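Local structure of ribose ABC transporter, substrate binding protein (4KQ9) at residues G50-S55 against S70-S75; V91-D96 against V102-F107; V108-A113 against V243-Y248; A259-L262 against K266-D269. The protein probably binds a sugar, perhaps ribose, as the periplasmic substrate-binding component of an ABC transporter. The protein carries 1 engineered substitution. All coordinates share one frame; numbering follows the deposited sequence.

Contact 1 of 4, residues G50-S55 against S70-S75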
loop_
_atom_site.group_PDB
_atom_site.type_symbol
_atom_site.label_atom_id
_atom_site.label_comp_id
_atom_site.label_asym_id
_atom_site.label_seq_id
_atom_site.Cartn_x
_atom_site.Cartn_y
_atom_site.Cartn_z
ATOM N N GLY A 50 6.788 7.849 -18.842
ATOM C CA GLY A 50 6.497 8.228 -20.198
ATOM C C GLY A 50 5.599 7.235 -20.849
ATOM O O GLY A 50 4.740 7.601 -21.625
ATOM N N LYS A 51 5.769 5.963 -20.543
ATOM C CA LYS A 51 4.962 4.940 -21.183
ATOM C C LYS A 51 3.524 4.994 -20.625
ATOM O O LYS A 51 2.519 4.735 -21.339
ATOM C CB LYS A 51 5.574 3.564 -20.906
ATOM C CG LYS A 51 5.605 2.626 -22.104
ATOM C CD LYS A 51 4.192 2.235 -22.524
ATOM C CE LYS A 51 4.156 0.821 -23.085
ATOM N NZ LYS A 51 4.068 -0.204 -22.026
ATOM N N GLN A 52 3.427 5.268 -19.326
ATOM C CA GLN A 52 2.081 5.319 -18.710
ATOM C C GLN A 52 1.297 6.512 -19.250
ATOM O O GLN A 52 0.121 6.389 -19.551
ATOM C CB GLN A 52 2.111 5.355 -17.177
ATOM C CG GLN A 52 0.773 4.788 -16.640
ATOM C CD GLN A 52 0.600 4.791 -15.121
ATOM O OE1 GLN A 52 1.450 5.269 -14.349
ATOM N NE2 GLN A 52 -0.542 4.252 -14.693
ATOM N N ILE A 53 1.986 7.635 -19.384
ATOM C CA ILE A 53 1.437 8.843 -20.016
ATOM C C ILE A 53 0.860 8.593 -21.414
ATOM O O ILE A 53 -0.249 9.045 -21.716
ATOM C CB ILE A 53 2.475 9.943 -20.048
ATOM C CG1 ILE A 53 2.721 10.412 -18.637
ATOM C CG2 ILE A 53 2.016 11.107 -20.914
ATOM C CD1 ILE A 53 3.877 11.365 -18.508
ATOM N N ASP A 54 1.570 7.843 -22.258
ATOM C CA ASP A 54 1.043 7.552 -23.594
ATOM C C ASP A 54 -0.162 6.672 -23.438
ATOM O O ASP A 54 -1.151 6.771 -24.205
ATOM C CB ASP A 54 2.036 6.760 -24.492
ATOM C CG ASP A 54 3.395 7.452 -24.694
ATOM O OD1 ASP A 54 3.521 8.697 -24.569
ATOM O OD2 ASP A 54 4.356 6.708 -25.010
ATOM N N SER A 55 -0.085 5.753 -22.480
ATOM C CA SER A 55 -1.174 4.787 -22.374
ATOM C C SER A 55 -2.474 5.528 -21.951
ATOM O O SER A 55 -3.558 5.263 -22.475
ATOM C CB SER A 55 -0.811 3.672 -21.422
ATOM O OG SER A 55 -1.906 2.800 -21.260
ATOM N N SER A 70 -3.843 3.888 -11.410
ATOM C CA SER A 70 -2.770 3.742 -10.375
ATOM C C SER A 70 -1.470 4.351 -10.952
ATOM O O SER A 70 -0.879 3.768 -11.872
ATOM C CB SER A 70 -2.535 2.289 -10.001
ATOM O OG SER A 70 -3.724 1.678 -9.489
ATOM N N PRO A 71 -1.047 5.526 -10.467
ATOM C CA PRO A 71 0.028 6.269 -11.146
ATOM C C PRO A 71 1.423 5.787 -10.777
ATOM O O PRO A 71 1.761 5.696 -9.599
ATOM C CB PRO A 71 -0.156 7.692 -10.654
ATOM C CG PRO A 71 -0.786 7.548 -9.323
ATOM C CD PRO A 71 -1.567 6.274 -9.312
ATOM N N ILE A 72 2.208 5.448 -11.794
ATOM C CA ILE A 72 3.606 5.076 -11.571
ATOM C C ILE A 72 4.428 6.185 -10.905
ATOM O O ILE A 72 5.276 5.902 -10.087
ATOM C CB ILE A 72 4.325 4.615 -12.857
ATOM C CG1 ILE A 72 5.755 4.165 -12.493
ATOM C CG2 ILE A 72 4.388 5.719 -13.904
ATOM C CD1 ILE A 72 6.343 3.241 -13.532
ATOM N N ASP A 73 4.180 7.438 -11.237
ATOM C CA ASP A 73 4.861 8.542 -10.555
ATOM C C ASP A 73 3.865 9.641 -10.289
ATOM O O ASP A 73 3.232 10.141 -11.217
ATOM C CB ASP A 73 6.011 9.125 -11.406
ATOM C CG ASP A 73 6.576 10.431 -10.813
ATOM O OD1 ASP A 73 7.206 10.380 -9.747
ATOM O OD2 ASP A 73 6.365 11.522 -11.372
ATOM N N GLY A 74 3.790 10.082 -9.046
ATOM C CA GLY A 74 2.793 11.072 -8.636
ATOM C C GLY A 74 2.878 12.506 -9.156
ATOM O O GLY A 74 1.913 13.273 -9.038
ATOM N N SER A 75 4.008 12.908 -9.720
ATOM C CA SER A 75 4.123 14.291 -10.226
ATOM C C SER A 75 4.209 14.368 -11.738
ATOM O O SER A 75 3.660 15.277 -12.334
ATOM C CB SER A 75 5.288 15.043 -9.562
ATOM O OG SER A 75 6.482 14.291 -9.582
#
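Gln52 reaches from its helix to the backbone on both sides of Pro71 and uses both ends of its amide there. OE1 accepts from Ile72 N at 2.7 Å, in the carbonyl plane and on a lone pair, with a nearly straight N-H...O angle of 170°. NE2 gives one hydrogen to Ser70 O over 2.9 Å; that carbonyl is approached from above its plane, while it lies in the plane of the Gln52 amide. The other hydrogen of NE2 serves Ser13 OG on strand 9-15, which fixes the flip of the buried amide. Proline has no N-H of its own, so a glutamine spanning it suits the place. The extended chain, with CG anti to the backbone N (chi1 -155°), provides the length. In this alpha/beta lobe of the periplasmic binding protein fold, the amide joins helix 49-61 to the loop that leaves the C-terminal end of strand 66-69. Ile72 packs closely beside it: its CG2 methyl is 3.0 Å from Gln52 OE1. Ser70 OG is satisfied elsewhere, by Tyr12 OH and the carbonyl of Leu94. Further along the loop, Asp73 OD2 forms an Asx turn, accepting from Ser75 N at 3.2 Å from above the carboxylate plane and also taking the N-H of Ala76.

Contact 2 of 4, residues V91-D96 against V102-F107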
loop_
_atom_site.group_PDB
_atom_site.type_symbol
_atom_site.label_atom_id
_atom_site.label_comp_id
_atom_site.label_asym_id
_atom_site.label_seq_id
_atom_site.Cartn_x
_atom_site.Cartn_y
_atom_site.Cartn_z
ATOM N N VAL A 91 -12.200 10.738 -13.296
ATOM C CA VAL A 91 -10.991 9.978 -12.986
ATOM C C VAL A 91 -10.953 9.566 -11.516
ATOM O O VAL A 91 -11.166 10.386 -10.655
ATOM C CB VAL A 91 -9.768 10.834 -13.218
ATOM C CG1 VAL A 91 -8.494 10.125 -12.800
ATOM C CG2 VAL A 91 -9.699 11.252 -14.686
ATOM N N ILE A 92 -10.593 8.324 -11.233
ATOM C CA ILE A 92 -10.397 7.894 -9.859
ATOM C C ILE A 92 -8.923 7.497 -9.780
ATOM O O ILE A 92 -8.474 6.701 -10.579
ATOM C CB ILE A 92 -11.300 6.705 -9.462
ATOM C CG1 ILE A 92 -12.777 7.154 -9.417
ATOM C CG2 ILE A 92 -10.869 6.138 -8.089
ATOM C CD1 ILE A 92 -13.733 5.989 -9.170
ATOM N N LEU A 93 -8.217 8.022 -8.805
ATOM C CA LEU A 93 -6.911 7.549 -8.492
ATOM C C LEU A 93 -7.014 6.336 -7.567
ATOM O O LEU A 93 -7.871 6.286 -6.660
ATOM C CB LEU A 93 -6.084 8.641 -7.815
ATOM C CG LEU A 93 -6.008 9.864 -8.698
ATOM C CD1 LEU A 93 -5.516 11.016 -7.859
ATOM C CD2 LEU A 93 -5.151 9.533 -9.923
ATOM N N LEU A 94 -6.110 5.382 -7.757
ATOM C CA LEU A 94 -6.259 4.086 -7.092
ATOM C C LEU A 94 -4.912 3.624 -6.546
ATOM O O LEU A 94 -3.943 3.555 -7.299
ATOM C CB LEU A 94 -6.873 3.080 -8.074
ATOM C CG LEU A 94 -7.102 1.692 -7.514
ATOM C CD1 LEU A 94 -7.900 1.675 -6.248
ATOM C CD2 LEU A 94 -7.758 0.739 -8.481
ATOM N N ALA A 95 -4.883 3.334 -5.246
ATOM C CA ALA A 95 -3.719 2.893 -4.404
ATOM C C ALA A 95 -2.671 3.966 -4.070
ATOM O O ALA A 95 -2.125 4.027 -2.942
ATOM C CB ALA A 95 -3.064 1.645 -4.963
ATOM N N ASP A 96 -2.373 4.785 -5.057
ATOM C CA ASP A 96 -1.462 5.888 -4.941
ATOM C C ASP A 96 -2.053 7.137 -5.585
ATOM O O ASP A 96 -2.768 7.071 -6.610
ATOM C CB ASP A 96 -0.129 5.564 -5.626
ATOM C CG ASP A 96 0.661 4.493 -4.895
ATOM O OD1 ASP A 96 1.154 4.753 -3.752
ATOM O OD2 ASP A 96 0.771 3.383 -5.474
ATOM N N VAL A 102 -5.901 17.429 -8.943
ATOM C CA VAL A 102 -6.235 17.803 -10.294
ATOM C C VAL A 102 -7.736 17.659 -10.617
ATOM O O VAL A 102 -8.086 17.517 -11.783
ATOM C CB VAL A 102 -5.367 17.000 -11.315
ATOM C CG1 VAL A 102 -3.879 17.190 -11.024
ATOM C CG2 VAL A 102 -5.704 15.523 -11.302
ATOM N N GLY A 103 -8.636 17.664 -9.626
ATOM C CA GLY A 103 -10.066 17.556 -9.973
ATOM C C GLY A 103 -10.561 16.125 -10.229
ATOM O O GLY A 103 -11.661 15.877 -10.809
ATOM N N GLN A 104 -9.780 15.161 -9.773
ATOM C CA GLN A 104 -10.251 13.782 -9.740
ATOM C C GLN A 104 -11.542 13.672 -8.959
ATOM O O GLN A 104 -11.792 14.409 -7.965
ATOM C CB GLN A 104 -9.170 12.836 -9.216
ATOM C CG GLN A 104 -8.870 12.872 -7.726
ATOM C CD GLN A 104 -7.951 14.012 -7.362
ATOM O OE1 GLN A 104 -7.431 14.688 -8.251
ATOM N NE2 GLN A 104 -7.726 14.226 -6.056
ATOM N N LEU A 105 -12.344 12.738 -9.388
ATOM C CA LEU A 105 -13.540 12.312 -8.667
ATOM C C LEU A 105 -13.258 11.767 -7.271
ATOM O O LEU A 105 -13.975 12.115 -6.312
ATOM C CB LEU A 105 -14.257 11.248 -9.512
ATOM C CG LEU A 105 -15.659 10.828 -9.115
ATOM C CD1 LEU A 105 -16.633 11.935 -9.482
ATOM C CD2 LEU A 105 -16.024 9.484 -9.770
ATOM N N SER A 106 -12.239 10.901 -7.146
ATOM C CA SER A 106 -11.811 10.405 -5.866
ATOM C C SER A 106 -10.394 9.790 -5.931
ATOM O O SER A 106 -9.853 9.516 -7.018
ATOM C CB SER A 106 -12.816 9.349 -5.360
ATOM O OG SER A 106 -12.579 9.041 -4.008
ATOM N N PHE A 107 -9.834 9.577 -4.742
ATOM C CA PHE A 107 -8.601 8.842 -4.494
ATOM C C PHE A 107 -8.946 7.719 -3.522
ATOM O O PHE A 107 -9.317 7.946 -2.403
ATOM C CB PHE A 107 -7.547 9.775 -3.963
ATOM C CG PHE A 107 -6.290 9.095 -3.505
ATOM C CD1 PHE A 107 -5.897 7.860 -3.990
ATOM C CD2 PHE A 107 -5.484 9.728 -2.593
ATOM C CE1 PHE A 107 -4.754 7.230 -3.505
ATOM C CE2 PHE A 107 -4.329 9.129 -2.127
ATOM C CZ PHE A 107 -3.942 7.882 -2.588
HETATM O O HOH W 1 -12.752 13.366 -12.426
#
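Leu93 and Phe107 meet side by side on neighbouring parallel strands, 91-94 and 106-109, joined by a short loop without a helix in the six-stranded sheet of one alpha/beta lobe. Here the packing is tight. Leu93 N donates to Ser106 O at 2.8 Å, and the same oxygen receives a CA-H...O contact from Ile92. Leu105 N donates to Val91 O at 2.9 Å, though bent to 130°. Phe107 has its CG anti to the backbone N (chi1 173°), which lays the ring over the end of the neighbouring strand and the loop after it: Leu93 O meets its edge in plane, and CE1 comes to 3.4 Å from Asp96 C. Arg271 adds a cation-pi contact. On the other side of the sheet Ile92 CG1 touches Leu105 CD2 at 4.0 Å, filling the layer against helix 247-264. Ser106 N is buried without a partner in the model, whereas Ser106 OG bonds to Asp269 O.

Toward Gly103 the contact opens to solvent. The first torsion of Gln104 (chi1 74°) puts CG 3.8 Å from Leu93 CD1, the two side chains crossing at about a right angle; the bend at chi2 then turns OE1 back to accept from Val102 N. NE2 is hydrogen-bonded to a glycerol, probably from the crystallisation liquor. With Gln104 replaced by alanine, Val102 N would probably lose this acceptor and the Leu93 methyl its cover. Gly103, exposed and with positive phi, suits the turn. Its carbonyl takes a hydrogen from a water that accepts from Val91 N at 2.8 Å and, weakly, from Leu105 N.

Contact 3 of 4, residues V108-A113 against V243-Y248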
loop_
_atom_site.group_PDB
_atom_site.type_symbol
_atom_site.label_atom_id
_atom_site.label_comp_id
_atom_site.label_asym_id
_atom_site.label_seq_id
_atom_site.Cartn_x
_atom_site.Cartn_y
_atom_site.Cartn_z
ATOM N N VAL A 108 -8.952 6.508 -4.037
ATOM C CA VAL A 108 -9.286 5.290 -3.330
ATOM C C VAL A 108 -7.945 4.627 -3.001
ATOM O O VAL A 108 -7.145 4.324 -3.915
ATOM C CB VAL A 108 -10.144 4.353 -4.210
ATOM C CG1 VAL A 108 -10.319 2.979 -3.615
ATOM C CG2 VAL A 108 -11.517 4.928 -4.428
ATOM N N GLY A 109 -7.705 4.370 -1.714
ATOM C CA GLY A 109 -6.486 3.684 -1.347
ATOM C C GLY A 109 -6.187 3.811 0.146
ATOM O O GLY A 109 -6.937 4.417 0.918
ATOM N N SER A 110 -5.178 3.061 0.593
ATOM C CA SER A 110 -4.933 2.955 2.030
ATOM C C SER A 110 -4.599 4.311 2.631
ATOM O O SER A 110 -4.084 5.176 1.961
ATOM C CB SER A 110 -3.728 2.013 2.347
ATOM O OG SER A 110 -3.902 0.773 1.788
ATOM N N ASP A 111 -4.865 4.417 3.925
ATOM C CA ASP A 111 -4.419 5.511 4.761
ATOM C C ASP A 111 -3.065 5.126 5.351
ATOM O O ASP A 111 -2.995 4.347 6.322
ATOM C CB ASP A 111 -5.427 5.662 5.890
ATOM C CG ASP A 111 -5.075 6.793 6.866
ATOM O OD1 ASP A 111 -4.012 7.421 6.737
ATOM O OD2 ASP A 111 -5.908 7.018 7.777
ATOM N N PHE A 112 -2.024 5.630 4.732
ATOM C CA PHE A 112 -0.664 5.241 5.060
ATOM C C PHE A 112 -0.338 5.648 6.520
ATOM O O PHE A 112 0.411 4.945 7.165
ATOM C CB PHE A 112 0.344 5.857 4.111
ATOM C CG PHE A 112 0.184 5.483 2.644
ATOM C CD1 PHE A 112 -0.217 4.227 2.243
ATOM C CD2 PHE A 112 0.584 6.414 1.647
ATOM C CE1 PHE A 112 -0.342 3.899 0.900
ATOM C CE2 PHE A 112 0.493 6.085 0.296
ATOM C CZ PHE A 112 0.018 4.819 -0.081
ATOM N N ALA A 113 -0.960 6.717 7.044
ATOM C CA ALA A 113 -0.777 7.151 8.469
ATOM C C ALA A 113 -1.352 6.187 9.423
ATOM O O ALA A 113 -0.782 5.924 10.471
ATOM C CB ALA A 113 -1.412 8.521 8.681
ATOM N N VAL A 243 1.255 -5.866 7.568
ATOM C CA VAL A 243 -0.037 -5.266 7.310
ATOM C C VAL A 243 -0.380 -5.470 5.827
ATOM O O VAL A 243 0.437 -5.124 4.951
ATOM C CB VAL A 243 -0.063 -3.785 7.681
ATOM C CG1 VAL A 243 -1.488 -3.155 7.498
ATOM C CG2 VAL A 243 0.336 -3.629 9.131
ATOM N N SER A 244 -1.571 -6.008 5.538
ATOM C CA SER A 244 -2.101 -6.058 4.134
ATOM C C SER A 244 -2.849 -4.780 3.771
ATOM O O SER A 244 -3.616 -4.257 4.591
ATOM C CB SER A 244 -3.020 -7.216 3.975
ATOM O OG SER A 244 -3.667 -7.114 2.741
ATOM N N GLN A 245 -2.576 -4.261 2.566
ATOM C CA GLN A 245 -3.301 -3.131 2.031
ATOM C C GLN A 245 -4.466 -3.582 1.190
ATOM O O GLN A 245 -5.047 -2.772 0.534
ATOM C CB GLN A 245 -2.360 -2.345 1.155
ATOM C CG GLN A 245 -1.264 -1.671 1.945
ATOM C CD GLN A 245 -0.475 -0.722 1.036
ATOM O OE1 GLN A 245 0.691 -0.964 0.746
ATOM N NE2 GLN A 245 -1.130 0.308 0.538
ATOM N N CYS A 246 -4.790 -4.883 1.184
ATOM C CA CYS A 246 -6.058 -5.391 0.628
ATOM C C CYS A 246 -6.264 -5.023 -0.843
ATOM O O CYS A 246 -7.256 -4.390 -1.210
ATOM C CB CYS A 246 -7.194 -4.856 1.460
ATOM S SG CYS A 246 -7.156 -5.491 3.167
ATOM N N ALA A 247 -5.284 -5.381 -1.648
ATOM C CA ALA A 247 -5.229 -5.004 -3.068
ATOM C C ALA A 247 -6.475 -5.421 -3.798
ATOM O O ALA A 247 -7.051 -4.663 -4.608
ATOM C CB ALA A 247 -4.038 -5.649 -3.702
ATOM N N TYR A 248 -6.917 -6.640 -3.540
ATOM C CA TYR A 248 -8.111 -7.161 -4.203
ATOM C C TYR A 248 -9.365 -6.323 -3.915
ATOM O O TYR A 248 -10.156 -5.997 -4.835
ATOM C CB TYR A 248 -8.355 -8.622 -3.779
ATOM C CG TYR A 248 -9.422 -9.302 -4.643
ATOM C CD1 TYR A 248 -9.092 -9.909 -5.832
ATOM C CD2 TYR A 248 -10.743 -9.347 -4.231
ATOM C CE1 TYR A 248 -10.074 -10.542 -6.620
ATOM C CE2 TYR A 248 -11.710 -9.971 -4.995
ATOM C CZ TYR A 248 -11.358 -10.545 -6.187
ATOM O OH TYR A 248 -12.324 -11.163 -6.916
HETATM O O HOH W 2 -6.136 -0.644 1.676
#
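The hinge region between the two lobes of this periplasmic binding protein holds the contact, close to the centre of the chain, where one connection runs from strand 106-109 into helix 112-126 and another from strand 241-244 into helix 247-264. Ser110 and Gln245 join them. Gln245 NE2 donates to Ser110 OG at 3.1 Å with an angle of 167° at the hydrogen, and the hydroxyl lies in the plane of the amide. The glutamine chain runs out straight beyond CG (chi2 -171°), which carries its amide alongside the serine and on to Phe112. There NE2 sits at the edge of the Phe112 ring, 3.7 Å from CE1, with amide and ring planes 84° apart; Phe144 of helix 143-159 meets Phe112 edge-to-face. OE1 of the same amide is bonded to a glycerol, probably from the crystallisation liquor.

A water closes the polar circuit: it accepts from Ser110 OG at 2.6 Å and donates to Gln245 O at 2.6 Å. One residue before Gln245, Ser244 OG accepts from Cys246 N in an ST turn, and the Cys246-Cys296 disulfide ties the C-terminal helix 291-297 to the start of helix 247-264.

Serine suits this place because its hydroxyl can take a hydrogen from Gln245 and give one to the water at once. The two connections are therefore joined by one direct bond and one water bridge, while the glycerol on Gln245 OE1 is consistent with a polar, ligand-accessible cleft.

Contact 4 of 4, residues A259-L262 against K266-D269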
loop_
_atom_site.group_PDB
_atom_site.type_symbol
_atom_site.label_atom_id
_atom_site.label_comp_id
_atom_site.label_asym_id
_atom_site.label_seq_id
_atom_site.Cartn_x
_atom_site.Cartn_y
_atom_site.Cartn_z
ATOM N N ALA A 259 -18.925 2.792 -10.764
ATOM C CA ALA A 259 -20.255 2.377 -11.271
ATOM C C ALA A 259 -21.429 3.103 -10.570
ATOM O O ALA A 259 -22.397 3.517 -11.237
ATOM C CB ALA A 259 -20.425 0.880 -11.232
ATOM N N ASP A 260 -21.318 3.374 -9.273
ATOM C CA ASP A 260 -22.363 4.101 -8.599
ATOM C C ASP A 260 -22.437 5.537 -9.140
ATOM O O ASP A 260 -23.548 6.087 -9.287
ATOM C CB ASP A 260 -22.189 4.181 -7.079
ATOM C CG ASP A 260 -22.434 2.857 -6.351
ATOM O OD1 ASP A 260 -23.024 1.908 -6.919
ATOM O OD2 ASP A 260 -22.025 2.767 -5.163
ATOM N N TYR A 261 -21.291 6.180 -9.345
ATOM C CA TYR A 261 -21.296 7.522 -9.930
ATOM C C TYR A 261 -21.912 7.528 -11.357
ATOM O O TYR A 261 -22.747 8.421 -11.680
ATOM C CB TYR A 261 -19.914 8.096 -9.996
ATOM C CG TYR A 261 -19.805 9.434 -10.652
ATOM C CD1 TYR A 261 -20.319 10.525 -10.035
ATOM C CD2 TYR A 261 -19.128 9.620 -11.880
ATOM C CE1 TYR A 261 -20.241 11.771 -10.593
ATOM C CE2 TYR A 261 -19.064 10.881 -12.474
ATOM C CZ TYR A 261 -19.619 11.953 -11.788
ATOM O OH TYR A 261 -19.540 13.261 -12.220
ATOM N N LEU A 262 -21.510 6.588 -12.200
ATOM C CA LEU A 262 -22.093 6.513 -13.565
ATOM C C LEU A 262 -23.611 6.228 -13.543
ATOM O O LEU A 262 -24.348 6.681 -14.414
ATOM C CB LEU A 262 -21.375 5.525 -14.412
ATOM C CG LEU A 262 -19.917 5.821 -14.748
ATOM C CD1 LEU A 262 -19.358 4.637 -15.535
ATOM C CD2 LEU A 262 -19.668 7.121 -15.490
ATOM N N LYS A 266 -24.325 11.033 -8.485
ATOM C CA LYS A 266 -23.962 11.618 -7.202
ATOM C C LYS A 266 -22.413 11.523 -6.945
ATOM O O LYS A 266 -21.851 10.439 -7.021
ATOM C CB LYS A 266 -24.680 10.924 -6.059
ATOM C CG LYS A 266 -26.144 11.258 -5.969
ATOM C CD LYS A 266 -26.918 10.334 -5.043
ATOM C CE LYS A 266 -28.412 10.534 -5.275
ATOM N NZ LYS A 266 -29.218 9.421 -4.678
ATOM N N LYS A 267 -21.756 12.628 -6.629
ATOM C CA LYS A 267 -20.327 12.606 -6.390
ATOM C C LYS A 267 -20.013 11.802 -5.152
ATOM O O LYS A 267 -20.580 12.022 -4.100
ATOM C CB LYS A 267 -19.794 13.993 -6.115
ATOM C CG LYS A 267 -19.989 15.027 -7.204
ATOM C CD LYS A 267 -19.306 14.670 -8.462
ATOM C CE LYS A 267 -18.793 15.924 -9.164
ATOM N NZ LYS A 267 -18.529 15.540 -10.582
ATOM N N PRO A 268 -19.041 10.914 -5.248
ATOM C CA PRO A 268 -18.527 10.226 -4.041
ATOM C C PRO A 268 -17.672 11.188 -3.186
ATOM O O PRO A 268 -17.299 12.255 -3.671
ATOM C CB PRO A 268 -17.654 9.135 -4.648
ATOM C CG PRO A 268 -17.245 9.674 -5.914
ATOM C CD PRO A 268 -18.211 10.664 -6.416
ATOM N N ASP A 269 -17.310 10.743 -1.997
ATOM C CA ASP A 269 -16.268 11.322 -1.169
ATOM C C ASP A 269 -14.991 11.328 -2.033
ATOM O O ASP A 269 -14.724 10.365 -2.753
ATOM C CB ASP A 269 -16.078 10.499 0.094
ATOM C CG ASP A 269 -17.366 10.477 0.972
ATOM O OD1 ASP A 269 -17.584 11.447 1.673
ATOM O OD2 ASP A 269 -18.181 9.523 0.926
#
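The turn that leads from the end of helix 247-264 back to edge strand 271-273 folds against the side of the helix, and Tyr261 receives it. With CG anti to the backbone N (chi1 177°) its ring leans out to the returning chain. Lys266 O lies at the ring edge, near its plane, 3.4 Å from Tyr261 CD1, a fitting place for a carbonyl oxygen since aromatic C-H edges are slightly positive. Lys267 extends alongside the tyrosine in the same direction; the bend at chi2 brings CD to 3.7 Å from Tyr261 CE1, and the turn at chi3 carries NZ on to donate to Tyr261 OH at 3.0 Å. Pro268 CD adds a looser apolar touch, 4.2 Å from Tyr261 CD1. Leu105 touches both Tyr261 and Pro268 from the neighbouring strand connection. Replacing Tyr261 by alanine would probably leave the Lys267 ammonium without its hydroxyl partner and free that long chain to swing, opening a gap under the turn. Tyrosine suits a surface edge like this one, its ring lying against apolar methylenes and its hydroxyl meeting the polar end. Because the lysine is exposed, its charge is likely to stay largely solvated, and the neutral phenol probably orients the chain without cancelling that charge.

From the N terminus, contact 1 comes first, closing the loop from helix 49-61 through strand 66-69. Contact 2 follows in series and closes only a short connection between adjacent strands; the two touch through Ser70 and Pro71. Contact 3 continues from the same strand 106-109, its backbone pairing passing on through Val108, and closes a long excursion of 129 residues that holds the four-stranded sheet of the other lobe. Contact 4, last, closes a tight turn after helix 247-264, which contact 3 also uses. Its turn packs back on contact 2 through Leu105. None of the four loops encloses or crosses another; contacts 1, 2 and 4 lie in one lobe, contact 3 at the hinge between the lobes.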